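Local coordinates for protein 3-oxosteroid 1-dehydrogenase (Sterolibacterium denitrificans, PDB 7P18) that probably oxidises 3-oxosteroids to their Delta(1) derivatives, using a bound FAD to take up hydrogen from the steroid A-ring and pass it to an acceptor, at residues Y115-Y119 / A535-A539; A52-N58 / G129-E133; F273-Q277 / N289-A294. All coordinates share one frame; numbering follows the deposited sequence.

Contact 1: Y115-Y119 / A535-A539; sequences YPDYY and AYPGA. With ANB (androsta-1,4-diene-3,17-dione), chain D.
Tyr118 lays its ring over the backbone of Gly538 and Ala539 in the wall of the steroid pocket. Gly538 CA sits over one ring face, 3.7 Å from the Tyr118 ring centroid, a CH-pi contact. Glycine suits the place for another reason: a side chain here would press on the Asp117 carboxylate. Tyr118 is pinned at its root, its N donating to Pro537 O at 3.0 Å. With CG beside the backbone N (chi1 -76°), the ring runs alongside that of Tyr536; the planes are only 15° apart but slid so far that they barely overlap. Tyr119 reaches across with its hydroxyl, which accepts from Tyr536 N at 2.9 Å and also bonds Glu365. The Ala539 methyl is wedged between two partners: CB lies over the Tyr115 ring face, 3.9 Å from the centroid, and meets ANB C4 at 3.5 Å. A water links Pro116 O to Ala539 N. Tyr118 OH is hydrogen-bonded to Tyr363 OH, a residue of the steroid pocket. Positioned this way, Tyr536 OH donates to ANB O1 at 2.6 Å, a short bond that would probably polarise the 3-keto group and, in the substrate, help acidify C2.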
loop_
_atom_site.group_PDB
_atom_site.type_symbol
_atom_site.label_atom_id
_atom_site.label_comp_id
_atom_site.label_asym_id
_atom_site.label_seq_id
_atom_site.Cartn_x
_atom_site.Cartn_y
_atom_site.Cartn_z
ATOM N N TYR A 115 -10.984 -11.290 5.877
ATOM C CA TYR A 115 -10.639 -10.276 4.845
ATOM C C TYR A 115 -10.661 -10.984 3.497
ATOM O O TYR A 115 -9.739 -11.711 3.190
ATOM C CB TYR A 115 -9.269 -9.682 5.120
ATOM C CG TYR A 115 -9.063 -8.287 4.593
ATOM C CD1 TYR A 115 -9.642 -7.836 3.405
ATOM C CD2 TYR A 115 -8.260 -7.424 5.302
ATOM C CE1 TYR A 115 -9.445 -6.527 2.966
ATOM C CE2 TYR A 115 -8.073 -6.112 4.889
ATOM C CZ TYR A 115 -8.644 -5.675 3.714
ATOM O OH TYR A 115 -8.405 -4.365 3.391
ATOM N N PRO A 116 -11.701 -10.813 2.659
ATOM C CA PRO A 116 -11.798 -11.553 1.410
ATOM C C PRO A 116 -10.783 -11.110 0.361
ATOM O O PRO A 116 -10.388 -9.944 0.356
ATOM C CB PRO A 116 -13.208 -11.243 0.883
ATOM C CG PRO A 116 -13.893 -10.619 2.072
ATOM C CD PRO A 116 -12.818 -9.893 2.817
ATOM N N ASP A 117 -10.371 -12.063 -0.486
ATOM C CA ASP A 117 -9.622 -11.733 -1.727
ATOM C C ASP A 117 -10.419 -10.689 -2.535
ATOM O O ASP A 117 -11.660 -10.656 -2.475
ATOM C CB ASP A 117 -9.359 -12.983 -2.544
ATOM C CG ASP A 117 -8.336 -13.915 -1.918
ATOM O OD1 ASP A 117 -7.614 -13.480 -0.982
ATOM O OD2 ASP A 117 -8.275 -15.054 -2.384
ATOM N N TYR A 118 -9.731 -9.858 -3.315
ATOM C CA TYR A 118 -10.397 -8.702 -3.983
ATOM C C TYR A 118 -11.269 -9.107 -5.163
ATOM O O TYR A 118 -12.070 -8.290 -5.595
ATOM C CB TYR A 118 -9.332 -7.667 -4.354
ATOM C CG TYR A 118 -8.831 -6.846 -3.186
ATOM C CD1 TYR A 118 -9.114 -7.151 -1.856
ATOM C CD2 TYR A 118 -8.036 -5.741 -3.423
ATOM C CE1 TYR A 118 -8.614 -6.395 -0.808
ATOM C CE2 TYR A 118 -7.545 -4.962 -2.392
ATOM C CZ TYR A 118 -7.853 -5.269 -1.080
ATOM O OH TYR A 118 -7.321 -4.479 -0.094
ATOM N N TYR A 119 -11.036 -10.259 -5.796
ATOM C CA TYR A 119 -11.721 -10.645 -7.042
ATOM C C TYR A 119 -12.539 -11.915 -6.784
ATOM O O TYR A 119 -12.114 -13.022 -7.143
ATOM C CB TYR A 119 -10.730 -10.861 -8.190
ATOM C CG TYR A 119 -9.796 -9.719 -8.494
ATOM C CD1 TYR A 119 -10.255 -8.437 -8.788
ATOM C CD2 TYR A 119 -8.433 -9.928 -8.525
ATOM C CE1 TYR A 119 -9.361 -7.398 -9.062
ATOM C CE2 TYR A 119 -7.542 -8.906 -8.807
ATOM C CZ TYR A 119 -8.011 -7.650 -9.132
ATOM O OH TYR A 119 -7.097 -6.677 -9.416
ATOM N N ALA A 535 -2.993 -6.184 -11.852
ATOM C CA ALA A 535 -4.000 -6.632 -10.872
ATOM C C ALA A 535 -3.484 -6.440 -9.456
ATOM O O ALA A 535 -2.320 -6.102 -9.237
ATOM C CB ALA A 535 -4.397 -8.057 -11.153
ATOM N N TYR A 536 -4.389 -6.598 -8.502
ATOM C CA TYR A 536 -4.112 -6.475 -7.065
ATOM C C TYR A 536 -4.957 -7.542 -6.382
ATOM O O TYR A 536 -6.176 -7.407 -6.339
ATOM C CB TYR A 536 -4.531 -5.082 -6.609
ATOM C CG TYR A 536 -3.912 -4.584 -5.344
ATOM C CD1 TYR A 536 -4.061 -5.223 -4.123
ATOM C CD2 TYR A 536 -3.272 -3.349 -5.357
ATOM C CE1 TYR A 536 -3.477 -4.705 -2.959
ATOM C CE2 TYR A 536 -2.727 -2.797 -4.209
ATOM C CZ TYR A 536 -2.792 -3.497 -3.016
ATOM O OH TYR A 536 -2.202 -2.912 -1.926
ATOM N N PRO A 537 -4.355 -8.695 -6.015
ATOM C CA PRO A 537 -5.145 -9.895 -5.709
ATOM C C PRO A 537 -5.955 -9.847 -4.406
ATOM O O PRO A 537 -7.013 -10.490 -4.309
ATOM C CB PRO A 537 -4.069 -10.982 -5.638
ATOM C CG PRO A 537 -2.818 -10.255 -5.242
ATOM C CD PRO A 537 -2.913 -8.967 -6.041
ATOM N N GLY A 538 -5.445 -9.092 -3.445
ATOM C CA GLY A 538 -5.989 -8.969 -2.095
ATOM C C GLY A 538 -5.135 -8.040 -1.280
ATOM O O GLY A 538 -4.026 -7.654 -1.748
ATOM N N ALA A 539 -5.594 -7.703 -0.089
ATOM C CA ALA A 539 -4.814 -6.857 0.833
ATOM C C ALA A 539 -3.454 -7.507 1.077
ATOM O O ALA A 539 -3.414 -8.722 1.418
ATOM C CB ALA A 539 -5.609 -6.615 2.093
HETATM C C1 ANB D . -4.231 -0.987 2.075
HETATM C C10 ANB D . -5.022 -1.592 3.195
HETATM C C11 ANB D . -5.138 0.712 4.423
HETATM C C12 ANB D . -5.213 1.470 5.757
HETATM C C13 ANB D . -6.176 0.786 6.711
HETATM C C14 ANB D . -5.661 -0.642 6.944
HETATM C C15 ANB D . -6.465 -1.129 8.157
HETATM C C16 ANB D . -6.607 0.129 9.033
HETATM C C17 ANB D . -6.238 1.297 8.143
HETATM C C18 ANB D . -7.641 0.847 6.217
HETATM C C19 ANB D . -6.508 -1.602 2.740
HETATM C C2 ANB D . -3.655 -1.690 1.098
HETATM C C3 ANB D . -3.498 -3.139 1.215
HETATM C C4 ANB D . -3.818 -3.674 2.532
HETATM C C5 ANB D . -4.574 -3.020 3.425
HETATM C C6 ANB D . -5.083 -3.713 4.658
HETATM C C7 ANB D . -5.006 -2.860 5.915
HETATM C C8 ANB D . -5.625 -1.489 5.676
HETATM C C9 ANB D . -4.840 -0.792 4.541
HETATM O O1 ANB D . -3.092 -3.843 0.281
HETATM O O2 ANB D . -6.052 2.431 8.520
HETATM O O HOH W 1 -7.612 -9.625 0.604
#

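Contact 2: A52-N58 / G129-E133; sequences AVWIPNN and GRTME. With FAD (flavin-adenine dinucleotide), chain C.
Val53 and Met132 form the hydrogen-bonded pair of a short antiparallel ladder that joins strand 53-54 to strand 131-138 beside the flavin. Val53 N donates to Met132 O and Met132 N to Val53 O, both at 2.8 Å. Next along, Trp54 and Thr131 make a non-hydrogen-bonded pair, and Ile55 N closes the ladder on Arg130 O, approaching from above the carbonyl plane. At the other end, Ala52 presents its backbone to the isoalloxazine: its N donates to FAD O4 and its O accepts from FAD N3, both at 3.1 Å, a complementary pair that reads the pyrimidine edge of the ring. Its methyl CB touches the steroid and lies 3.4 Å from FAD O4.

Val53 and Met132 share one sheet face, Trp54 and Thr131 the other. The extended chi2 of Met132 (-176°) carries SD between Ile55 and Asn58, 3.5 Å from Asn58 CG, and the bend at chi3 (82°) turns CE toward Asn58 OD1. The aliphatic chain of Arg130 runs beside the Trp54 indole, with CD 3.7 Å from Trp54 CZ2, while its guanidinium stands nearly perpendicular to the indole. Asp65 and Asp117 hold that charge by salt bridges, and Asp117 also accepts from Trp54 NE1. A type II turn, Ile55 to Asn58, brings the last asparagine back: Asn58 ND2 grips two carbonyls in its amide plane, Ile55 O and, at 3.0 Å, Gly129 O.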
loop_
_atom_site.group_PDB
_atom_site.type_symbol
_atom_site.label_atom_id
_atom_site.label_comp_id
_atom_site.label_asym_id
_atom_site.label_seq_id
_atom_site.Cartn_x
_atom_site.Cartn_y
_atom_site.Cartn_z
ATOM N N ALA A 52 0.049 -5.291 5.599
ATOM C CA ALA A 52 -0.588 -6.557 5.201
ATOM C C ALA A 52 0.235 -7.223 4.106
ATOM O O ALA A 52 0.784 -6.504 3.250
ATOM C CB ALA A 52 -1.985 -6.295 4.755
ATOM N N VAL A 53 0.288 -8.557 4.126
ATOM C CA VAL A 53 0.929 -9.389 3.060
ATOM C C VAL A 53 -0.073 -10.457 2.627
ATOM O O VAL A 53 -0.794 -11.018 3.475
ATOM C CB VAL A 53 2.265 -9.993 3.509
ATOM C CG1 VAL A 53 3.309 -8.921 3.718
ATOM C CG2 VAL A 53 2.113 -10.849 4.769
ATOM N N TRP A 54 -0.167 -10.685 1.311
ATOM C CA TRP A 54 -1.162 -11.604 0.729
ATOM C C TRP A 54 -0.472 -12.952 0.486
ATOM O O TRP A 54 0.334 -13.060 -0.439
ATOM C CB TRP A 54 -1.764 -11.023 -0.539
ATOM C CG TRP A 54 -2.862 -11.857 -1.104
ATOM C CD1 TRP A 54 -4.147 -11.929 -0.653
ATOM C CD2 TRP A 54 -2.794 -12.708 -2.259
ATOM N NE1 TRP A 54 -4.882 -12.722 -1.471
ATOM C CE2 TRP A 54 -4.073 -13.246 -2.446
ATOM C CE3 TRP A 54 -1.777 -13.074 -3.141
ATOM C CZ2 TRP A 54 -4.371 -14.148 -3.468
ATOM C CZ3 TRP A 54 -2.073 -13.946 -4.166
ATOM C CH2 TRP A 54 -3.349 -14.487 -4.319
ATOM N N ILE A 55 -0.747 -13.910 1.364
ATOM C CA ILE A 55 0.018 -15.183 1.452
ATOM C C ILE A 55 -0.971 -16.321 1.253
ATOM O O ILE A 55 -1.531 -16.877 2.200
ATOM C CB ILE A 55 0.785 -15.316 2.788
ATOM C CG1 ILE A 55 1.536 -14.046 3.185
ATOM C CG2 ILE A 55 1.718 -16.526 2.718
ATOM C CD1 ILE A 55 2.744 -13.718 2.302
ATOM N N PRO A 56 -1.166 -16.765 0.004
ATOM C CA PRO A 56 -2.062 -17.893 -0.223
ATOM C C PRO A 56 -1.469 -19.113 0.507
ATOM O O PRO A 56 -0.277 -19.273 0.530
ATOM C CB PRO A 56 -2.102 -18.054 -1.737
ATOM C CG PRO A 56 -1.616 -16.694 -2.253
ATOM C CD PRO A 56 -0.596 -16.225 -1.245
ATOM N N ASN A 57 -2.365 -19.942 1.029
ATOM C CA ASN A 57 -2.045 -21.286 1.565
ATOM C C ASN A 57 -1.077 -21.138 2.737
ATOM O O ASN A 57 -0.207 -22.056 2.947
ATOM C CB ASN A 57 -1.494 -22.196 0.477
ATOM C CG ASN A 57 -1.590 -23.672 0.833
ATOM O OD1 ASN A 57 -2.453 -24.117 1.640
ATOM N ND2 ASN A 57 -0.725 -24.426 0.176
ATOM N N ASN A 58 -1.152 -20.031 3.486
ATOM C CA ASN A 58 -0.288 -19.896 4.693
ATOM C C ASN A 58 -0.776 -20.936 5.725
ATOM O O ASN A 58 -1.991 -21.323 5.713
ATOM C CB ASN A 58 -0.250 -18.463 5.227
ATOM C CG ASN A 58 -1.550 -17.998 5.820
ATOM O OD1 ASN A 58 -1.895 -18.432 6.925
ATOM N ND2 ASN A 58 -2.290 -17.144 5.097
ATOM N N GLY A 129 -8.449 -15.011 4.926
ATOM C CA GLY A 129 -7.369 -15.816 5.505
ATOM C C GLY A 129 -6.079 -15.776 4.702
ATOM O O GLY A 129 -5.063 -16.126 5.291
ATOM N N ARG A 130 -6.081 -15.394 3.408
ATOM C CA ARG A 130 -4.791 -15.284 2.666
ATOM C C ARG A 130 -4.037 -14.020 3.094
ATOM O O ARG A 130 -2.812 -14.062 3.252
ATOM C CB ARG A 130 -5.022 -15.294 1.150
ATOM C CG ARG A 130 -5.630 -16.571 0.596
ATOM C CD ARG A 130 -5.636 -16.530 -0.923
ATOM N NE ARG A 130 -5.818 -17.839 -1.523
ATOM C CZ ARG A 130 -6.354 -18.073 -2.726
ATOM N NH1 ARG A 130 -6.830 -17.094 -3.491
ATOM N NH2 ARG A 130 -6.374 -19.316 -3.183
ATOM N N THR A 131 -4.749 -12.914 3.275
ATOM C CA THR A 131 -4.208 -11.665 3.857
ATOM C C THR A 131 -3.744 -11.948 5.296
ATOM O O THR A 131 -4.517 -12.551 6.037
ATOM C CB THR A 131 -5.237 -10.539 3.809
ATOM O OG1 THR A 131 -5.554 -10.211 2.455
ATOM C CG2 THR A 131 -4.723 -9.323 4.545
ATOM N N MET A 132 -2.540 -11.505 5.627
ATOM C CA MET A 132 -1.920 -11.596 6.965
ATOM C C MET A 132 -1.425 -10.211 7.388
ATOM O O MET A 132 -1.045 -9.382 6.497
ATOM C CB MET A 132 -0.762 -12.589 6.990
ATOM C CG MET A 132 -1.077 -13.980 6.399
ATOM S SD MET A 132 0.332 -15.115 6.570
ATOM C CE MET A 132 0.110 -15.654 8.261
ATOM N N GLU A 133 -1.410 -9.979 8.703
ATOM C CA GLU A 133 -0.937 -8.689 9.259
ATOM C C GLU A 133 -0.088 -8.921 10.507
ATOM O O GLU A 133 -0.073 -10.028 11.088
ATOM C CB GLU A 133 -2.140 -7.806 9.533
ATOM C CG GLU A 133 -2.916 -8.183 10.805
ATOM C CD GLU A 133 -3.822 -7.058 11.266
ATOM O OE1 GLU A 133 -3.391 -5.845 11.155
ATOM O OE2 GLU A 133 -4.973 -7.383 11.654
HETATM P PA FAD C . 9.271 1.621 0.071
HETATM O O1A FAD C . 8.568 0.939 1.189
HETATM O O2A FAD C . 8.750 3.009 -0.190
HETATM O O5B FAD C . 10.812 1.655 0.436
HETATM C C5B FAD C . 11.741 2.251 -0.509
HETATM C C4B FAD C . 12.822 2.935 0.271
HETATM O O4B FAD C . 13.927 3.234 -0.625
HETATM C C3B FAD C . 12.427 4.273 0.931
HETATM O O3B FAD C . 12.796 4.295 2.306
HETATM C C2B FAD C . 13.180 5.315 0.100
HETATM O O2B FAD C . 13.418 6.524 0.809
HETATM C C1B FAD C . 14.407 4.525 -0.353
HETATM N N9A FAD C . 15.082 5.063 -1.535
HETATM C C8A FAD C . 14.546 5.705 -2.615
HETATM N N7A FAD C . 15.474 6.150 -3.458
HETATM C C5A FAD C . 16.677 5.726 -2.907
HETATM C C6A FAD C . 18.020 5.868 -3.319
HETATM N N6A FAD C . 18.409 6.561 -4.396
HETATM N N1A FAD C . 18.969 5.323 -2.530
HETATM C C2A FAD C . 18.587 4.670 -1.429
HETATM N N3A FAD C . 17.366 4.535 -0.901
HETATM C C4A FAD C . 16.444 5.070 -1.721
HETATM N N1 FAD C . 0.622 -2.504 0.272
HETATM C C2 FAD C . 0.355 -3.743 0.746
HETATM O O2 FAD C . 0.679 -4.757 0.100
HETATM N N3 FAD C . -0.233 -3.929 1.931
HETATM C C4 FAD C . -0.853 -2.903 2.615
HETATM O O4 FAD C . -1.277 -3.127 3.744
HETATM C C4X FAD C . -0.635 -1.580 2.147
HETATM N N5 FAD C . -1.179 -0.563 2.796
HETATM C C5X FAD C . -0.880 0.706 2.355
HETATM C C6 FAD C . -1.368 1.815 3.085
HETATM C C7 FAD C . -0.989 3.113 2.773
HETATM C C7M FAD C . -1.499 4.284 3.587
HETATM C C8 FAD C . -0.057 3.321 1.741
HETATM C C8M FAD C . 0.398 4.727 1.394
HETATM C C9 FAD C . 0.361 2.255 0.968
HETATM C C9A FAD C . 0.011 0.928 1.282
HETATM N N10 FAD C . 0.437 -0.177 0.527
HETATM C C10 FAD C . 0.155 -1.469 0.950
HETATM C "C1'" FAD C . 1.406 -0.011 -0.562
HETATM C "C2'" FAD C . 2.832 -0.275 -0.031
HETATM O "O2'" FAD C . 3.148 0.519 1.112
HETATM C "C3'" FAD C . 3.916 -0.070 -1.103
HETATM O "O3'" FAD C . 3.495 -0.552 -2.381
HETATM C "C4'" FAD C . 5.224 -0.701 -0.672
HETATM O "O4'" FAD C . 5.553 -0.189 0.611
HETATM C "C5'" FAD C . 6.369 -0.469 -1.634
HETATM O "O5'" FAD C . 7.535 -1.042 -1.012
HETATM P P FAD C . 8.979 -0.766 -1.616
HETATM O O1P FAD C . 9.860 -1.489 -0.690
HETATM O O2P FAD C . 9.038 -0.956 -3.065
HETATM O O3P FAD C . 9.192 0.833 -1.339
#

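Contact 3: F273-Q277 / N289-A294; sequences FERNQ and NAAWSA
An Asx turn opens the 3-10 segment 290-292: Asn289 OD1 accepts from Ala291 N at 2.9 Å, a role suited to a short amide side chain. Across from it, Gln277, at the start of helix 277-283, bends at chi2 (74°) so that OE1 accepts from Ala290 N at 3.0 Å, with the donor N in the plane of the Gln277 carbonyl. Its NE2 turns to Glu281 and Thr288 O. The small CB of Ala290 fits against Glu274 O at 3.5 Å.

Arg275 starts out away from the other segment but folds back at chi2 (-73°), bringing Ser293 CB over one face of its guanidinium, 3.5 Å from NH2. Ala290 O lies over the same face, 3.1 Å from NH1, at an angle too poor for a hydrogen bond. Arg275 NH1 donates to a water that in turn donates to Ala291 O, and NH2 bonds Thr295 O. A leucine here has no N-H groups, and would probably leave Thr295 O and the bridging water without this partner and Ser293 CB without its flat cover.

Glu274 CG packs against Ser293 OG, which is hydrogen-bonded to Asp495 OD1 on strand 486-502. The contact joins the loop entering helix 277-283 to the loop that follows it, in the chain between strand 265-268 and helix 302-309.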
loop_
_atom_site.group_PDB
_atom_site.type_symbol
_atom_site.label_atom_id
_atom_site.label_comp_id
_atom_site.label_asym_id
_atom_site.label_seq_id
_atom_site.Cartn_x
_atom_site.Cartn_y
_atom_site.Cartn_z
ATOM N N PHE A 273 8.674 5.365 -8.715
ATOM C CA PHE A 273 9.005 6.716 -9.261
ATOM C C PHE A 273 7.807 7.657 -9.091
ATOM O O PHE A 273 7.785 8.689 -9.784
ATOM C CB PHE A 273 9.458 6.567 -10.721
ATOM C CG PHE A 273 8.454 6.055 -11.713
ATOM C CD1 PHE A 273 7.601 6.903 -12.382
ATOM C CD2 PHE A 273 8.411 4.712 -12.048
ATOM C CE1 PHE A 273 6.732 6.437 -13.338
ATOM C CE2 PHE A 273 7.528 4.252 -13.003
ATOM C CZ PHE A 273 6.680 5.103 -13.637
ATOM N N GLU A 274 6.879 7.363 -8.168
ATOM C CA GLU A 274 5.615 8.142 -7.987
ATOM C C GLU A 274 5.929 9.617 -7.658
ATOM O O GLU A 274 5.080 10.453 -7.981
ATOM C CB GLU A 274 4.666 7.552 -6.934
ATOM C CG GLU A 274 5.245 7.404 -5.542
ATOM C CD GLU A 274 6.099 6.177 -5.231
ATOM O OE1 GLU A 274 6.365 5.391 -6.189
ATOM O OE2 GLU A 274 6.510 6.029 -4.060
ATOM N N ARG A 275 7.066 9.904 -7.015
ATOM C CA ARG A 275 7.453 11.284 -6.610
ATOM C C ARG A 275 8.292 12.001 -7.680
ATOM O O ARG A 275 8.690 13.155 -7.427
ATOM C CB ARG A 275 8.150 11.245 -5.262
ATOM C CG ARG A 275 7.217 10.938 -4.103
ATOM C CD ARG A 275 6.299 12.088 -3.728
ATOM N NE ARG A 275 5.185 11.728 -2.827
ATOM C CZ ARG A 275 4.120 12.500 -2.594
ATOM N NH1 ARG A 275 4.029 13.687 -3.178
ATOM N NH2 ARG A 275 3.134 12.081 -1.812
ATOM N N ASN A 276 8.459 11.421 -8.869
ATOM C CA ASN A 276 9.242 12.041 -9.973
ATOM C C ASN A 276 8.269 12.446 -11.068
ATOM O O ASN A 276 7.803 11.591 -11.856
ATOM C CB ASN A 276 10.379 11.109 -10.427
ATOM C CG ASN A 276 11.236 11.704 -11.529
ATOM O OD1 ASN A 276 10.737 12.463 -12.347
ATOM N ND2 ASN A 276 12.485 11.279 -11.628
ATOM N N GLN A 277 7.907 13.744 -11.112
ATOM C CA GLN A 277 6.861 14.229 -12.045
ATOM C C GLN A 277 7.317 13.994 -13.488
ATOM O O GLN A 277 6.477 13.688 -14.353
ATOM C CB GLN A 277 6.534 15.709 -11.759
ATOM C CG GLN A 277 5.481 16.258 -12.686
ATOM C CD GLN A 277 4.128 15.727 -12.329
ATOM O OE1 GLN A 277 3.871 15.435 -11.168
ATOM N NE2 GLN A 277 3.260 15.686 -13.309
ATOM N N ASN A 289 -0.120 13.753 -11.462
ATOM C CA ASN A 289 0.465 14.705 -10.513
ATOM C C ASN A 289 0.993 13.966 -9.305
ATOM O O ASN A 289 0.195 13.268 -8.637
ATOM C CB ASN A 289 -0.565 15.778 -10.161
ATOM C CG ASN A 289 0.095 16.993 -9.573
ATOM O OD1 ASN A 289 0.996 16.880 -8.778
ATOM N ND2 ASN A 289 -0.359 18.171 -9.980
ATOM N N ALA A 290 2.293 14.122 -9.038
ATOM C CA ALA A 290 2.948 13.537 -7.866
ATOM C C ALA A 290 2.235 13.995 -6.580
ATOM O O ALA A 290 2.228 13.222 -5.624
ATOM C CB ALA A 290 4.412 13.885 -7.851
ATOM N N ALA A 291 1.657 15.210 -6.545
ATOM C CA ALA A 291 1.003 15.751 -5.332
ATOM C C ALA A 291 -0.155 14.836 -4.911
ATOM O O ALA A 291 -0.537 14.887 -3.758
ATOM C CB ALA A 291 0.471 17.160 -5.604
ATOM N N TRP A 292 -0.727 14.066 -5.838
ATOM C CA TRP A 292 -1.909 13.222 -5.530
ATOM C C TRP A 292 -1.483 11.932 -4.811
ATOM O O TRP A 292 -2.384 11.211 -4.314
ATOM C CB TRP A 292 -2.681 12.904 -6.787
ATOM C CG TRP A 292 -3.179 14.101 -7.521
ATOM C CD1 TRP A 292 -3.323 15.368 -7.037
ATOM C CD2 TRP A 292 -3.545 14.135 -8.897
ATOM N NE1 TRP A 292 -3.771 16.181 -8.027
ATOM C CE2 TRP A 292 -3.897 15.478 -9.179
ATOM C CE3 TRP A 292 -3.566 13.199 -9.942
ATOM C CZ2 TRP A 292 -4.326 15.866 -10.432
ATOM C CZ3 TRP A 292 -4.022 13.592 -11.174
ATOM C CH2 TRP A 292 -4.384 14.903 -11.420
ATOM N N SER A 293 -0.186 11.651 -4.735
ATOM C CA SER A 293 0.327 10.405 -4.136
ATOM C C SER A 293 0.088 10.411 -2.628
ATOM O O SER A 293 0.121 11.489 -2.026
ATOM C CB SER A 293 1.786 10.190 -4.479
ATOM O OG SER A 293 2.221 8.886 -4.050
ATOM N N ALA A 294 -0.069 9.206 -2.051
ATOM C CA ALA A 294 -0.201 8.938 -0.607
ATOM C C ALA A 294 1.146 8.533 -0.006
ATOM O O ALA A 294 1.198 8.276 1.167
ATOM C CB ALA A 294 -1.231 7.849 -0.407
HETATM O O HOH W 2 1.513 14.530 -2.035
#

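How the contacts relate
Contacts 1 and 2 are neighbours, their centres about 10 Å apart, and they interlock along the chain: 52-58, 115-119, 129-133, then 535-539. A probable hydrogen bond from Thr131 OG1 to Ala539 O (2.8 Å) joins them, and Trp54 packs against Pro537. Together they line part of the flavin and steroid site, one through the antiparallel sheet of strands 53-54 and 131-138, the other through loops. Contact 3 closes a short local loop around helix 277-283, nested within the long one closed by contact 1. It lies on the opposite side of the chain's centre, about 24 and 28 Å from the centres of contacts 1 and 2, yet its Ala294 still touches FAD, so the cofactor spans all three.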